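Local coordinates for dopamine N-acetyltransferase-like Protein (PDB 6V3T) that probably transfers acyl groups from acyl-CoA, including acetyl-CoA, to the amine of arylalkylamines such as serotonin, at residues 1-5 against 136-142. Residues are numbered along the deposited sequence.
Sequences MEYGP and RGIAKEL. With ACO (acetyl coenzyme *a), chain G.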
# COMPACT_ATOMS: atom_id res chain seq x y z
N MET A 1 14.15 -14.22 -12.10
CA MET A 1 13.27 -13.54 -11.09
C MET A 1 12.78 -14.54 -10.04
O MET A 1 11.98 -15.42 -10.41
CB MET A 1 12.06 -12.91 -11.77
CG MET A 1 12.33 -11.52 -12.31
SD MET A 1 12.60 -10.34 -10.97
CE MET A 1 14.37 -10.17 -11.00
N GLU A 2 13.21 -14.40 -8.78
CA GLU A 2 12.91 -15.38 -7.69
C GLU A 2 12.04 -14.70 -6.61
O GLU A 2 12.44 -13.63 -6.09
CB GLU A 2 14.19 -15.99 -7.13
CG GLU A 2 15.08 -15.03 -6.35
CD GLU A 2 16.39 -15.63 -5.88
OE1 GLU A 2 17.18 -16.09 -6.73
OE2 GLU A 2 16.62 -15.66 -4.65
N TYR A 3 10.92 -15.35 -6.27
CA TYR A 3 9.85 -14.85 -5.37
C TYR A 3 9.83 -15.67 -4.08
O TYR A 3 9.41 -16.84 -4.14
CB TYR A 3 8.49 -14.93 -6.07
CG TYR A 3 8.37 -14.00 -7.25
CD1 TYR A 3 8.25 -12.63 -7.08
CD2 TYR A 3 8.41 -14.47 -8.54
CE1 TYR A 3 8.15 -11.77 -8.15
CE2 TYR A 3 8.31 -13.62 -9.63
CZ TYR A 3 8.18 -12.26 -9.44
OH TYR A 3 8.09 -11.41 -10.50
N GLY A 4 10.24 -15.08 -2.95
CA GLY A 4 10.31 -15.77 -1.65
C GLY A 4 10.05 -14.84 -0.47
O GLY A 4 9.95 -13.62 -0.64
N PRO A 5 9.93 -15.40 0.76
CA PRO A 5 9.78 -14.61 1.99
C PRO A 5 10.90 -13.59 2.21
O PRO A 5 11.88 -13.64 1.49
CB PRO A 5 9.84 -15.65 3.11
CG PRO A 5 9.41 -16.95 2.46
CD PRO A 5 9.91 -16.85 1.03
N ARG A 136 7.95 -5.09 -16.18
CA ARG A 136 8.18 -6.48 -16.66
C ARG A 136 7.20 -7.42 -15.95
O ARG A 136 7.55 -8.60 -15.75
CB ARG A 136 9.64 -6.89 -16.44
CG ARG A 136 10.66 -5.79 -16.71
CD ARG A 136 12.11 -6.28 -16.66
NE ARG A 136 12.25 -7.70 -16.34
CZ ARG A 136 13.40 -8.32 -16.11
NH1 ARG A 136 13.41 -9.62 -15.83
NH2 ARG A 136 14.55 -7.66 -16.14
N GLY A 137 6.01 -6.93 -15.59
CA GLY A 137 4.93 -7.72 -14.96
C GLY A 137 5.34 -8.27 -13.60
O GLY A 137 4.85 -9.35 -13.23
N ILE A 138 6.20 -7.57 -12.87
CA ILE A 138 6.72 -8.05 -11.55
C ILE A 138 5.65 -7.81 -10.48
O ILE A 138 5.39 -8.73 -9.70
CB ILE A 138 8.05 -7.36 -11.21
CG1 ILE A 138 9.06 -7.57 -12.35
CG2 ILE A 138 8.56 -7.84 -9.86
CD1 ILE A 138 10.49 -7.48 -11.95
N ALA A 139 5.07 -6.62 -10.45
CA ALA A 139 3.98 -6.26 -9.51
C ALA A 139 2.89 -7.32 -9.60
O ALA A 139 2.56 -7.93 -8.57
CB ALA A 139 3.44 -4.90 -9.84
N LYS A 140 2.38 -7.53 -10.81
CA LYS A 140 1.32 -8.53 -11.09
C LYS A 140 1.68 -9.86 -10.41
O LYS A 140 0.75 -10.54 -9.94
CB LYS A 140 1.14 -8.72 -12.60
CG LYS A 140 0.14 -7.77 -13.24
CD LYS A 140 0.14 -7.80 -14.73
CE LYS A 140 -0.96 -8.67 -15.30
NZ LYS A 140 -0.68 -9.03 -16.70
N GLU A 141 2.96 -10.22 -10.37
CA GLU A 141 3.41 -11.51 -9.78
C GLU A 141 3.37 -11.40 -8.26
O GLU A 141 2.84 -12.31 -7.63
CB GLU A 141 4.80 -11.92 -10.26
CG GLU A 141 4.75 -12.96 -11.35
CD GLU A 141 3.94 -14.18 -10.97
OE1 GLU A 141 4.33 -14.84 -9.98
OE2 GLU A 141 2.91 -14.46 -11.64
N LEU A 142 3.92 -10.31 -7.73
CA LEU A 142 3.94 -10.02 -6.27
C LEU A 142 2.52 -10.09 -5.73
O LEU A 142 2.31 -10.77 -4.72
CB LEU A 142 4.53 -8.63 -6.05
CG LEU A 142 6.04 -8.53 -6.26
CD1 LEU A 142 6.47 -7.08 -6.41
CD2 LEU A 142 6.78 -9.21 -5.12
N1A ACO G . 1.75 2.84 -18.18
C2A ACO G . 0.59 2.19 -18.36
N3A ACO G . 0.32 1.01 -17.77
C4A ACO G . 1.22 0.41 -16.97
C5A ACO G . 2.49 1.07 -16.74
C6A ACO G . 2.72 2.34 -17.40
N6A ACO G . 3.87 2.99 -17.23
N7A ACO G . 3.19 0.29 -15.92
C8A ACO G . 2.43 -0.79 -15.64
N9A ACO G . 1.27 -0.71 -16.29
C1B ACO G . 0.21 -1.70 -16.17
C2B ACO G . 0.39 -2.89 -17.07
O2B ACO G . -0.28 -2.72 -18.30
C3B ACO G . -0.25 -3.97 -16.23
O3B ACO G . -1.65 -3.90 -16.39
P3B ACO G . -2.36 -4.99 -17.32
O7A ACO G . -3.57 -4.28 -17.88
O8A ACO G . -1.25 -5.23 -18.33
O9A ACO G . -2.66 -6.08 -16.29
C4B ACO G . 0.01 -3.58 -14.81
O4B ACO G . 0.31 -2.21 -14.85
C5B ACO G . 1.17 -4.32 -14.21
O5B ACO G . 2.41 -3.75 -14.59
P1A ACO G . 3.66 -4.30 -13.79
O1A ACO G . 3.37 -5.72 -13.35
O2A ACO G . 4.96 -4.02 -14.48
O3A ACO G . 3.64 -3.29 -12.55
P2A ACO G . 4.99 -2.53 -12.16
O4A ACO G . 6.07 -3.59 -12.03
O5A ACO G . 5.22 -1.42 -13.15
O6A ACO G . 4.45 -1.82 -10.77
CBP ACO G . 4.29 0.36 -9.48
CCP ACO G . 5.16 -0.77 -10.06
CDP ACO G . 2.92 -0.21 -9.16
CEP ACO G . 4.23 1.43 -10.55
CAP ACO G . 4.91 1.03 -8.20
OAP ACO G . 6.02 1.84 -8.59
C9P ACO G . 3.99 1.93 -7.30
O9P ACO G . 3.98 3.16 -7.44
N8P ACO G . 3.23 1.34 -6.33
C7P ACO G . 2.28 2.04 -5.46
C6P ACO G . 0.87 1.42 -5.38
C5P ACO G . 0.29 1.29 -3.98
O5P ACO G . 0.01 0.21 -3.51
N4P ACO G . 0.05 2.42 -3.32
C3P ACO G . -0.67 2.49 -2.03
C2P ACO G . 0.08 3.10 -0.83
S1P ACO G . -0.47 4.74 -0.38
C ACO G . 0.88 5.45 0.35
O ACO G . 1.63 4.79 1.06
CH3 ACO G . 1.18 6.91 0.18
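Side-chain packing of an edge strand against the first turn of a helix joins these segments: strand 2-5 is outermost in the mixed sheet, and helix 138-152 starts beside the cofactor pyrophosphate. The axes of strand 2-5 and helix 138-142 come no closer than 10.6 Å, inclined at 36°, so long side chains must span the gap. Tyr3 does most of this. Its CA-to-CB bond points toward the helix, and its OH lies 3.7 Å from Ile138 CG2 and 3.3 Å from Glu141 CB, while CE1 sits 4.2 Å from Leu142 CD2. Ile138 CG2 and Leu142 CD2 lie at the ring edge, near its plane. A tyrosine suits this half-exposed place, its long flat ring reaching across the gap until the hydroxyl ends against aliphatic carbons of Ile138 and Glu141. Met1 adds a flexible thioether, with SD 3.7 Å from Ile138 CD1. Glu141 contributes its aliphatic CB here, whereas its carboxylate forms a salt bridge with Arg145. Strand 2-5 is itself held in the sheet by backbone hydrogen bonds of Glu2 with Val60 and of Gly4 with Met58. At the N-terminal end of the helix, acetyl-CoA accepts hydrogen bonds from Gly137 N to O2A and from Lys140 N to O1A, both 3.3 Å; Gly137, with positive phi and no side chain, brings its CA within 3.0 Å of O1A. This pyrophosphate-binding loop and helix N-terminus, backed by the sheet, is the hallmark of the GNAT acetyltransferase fold.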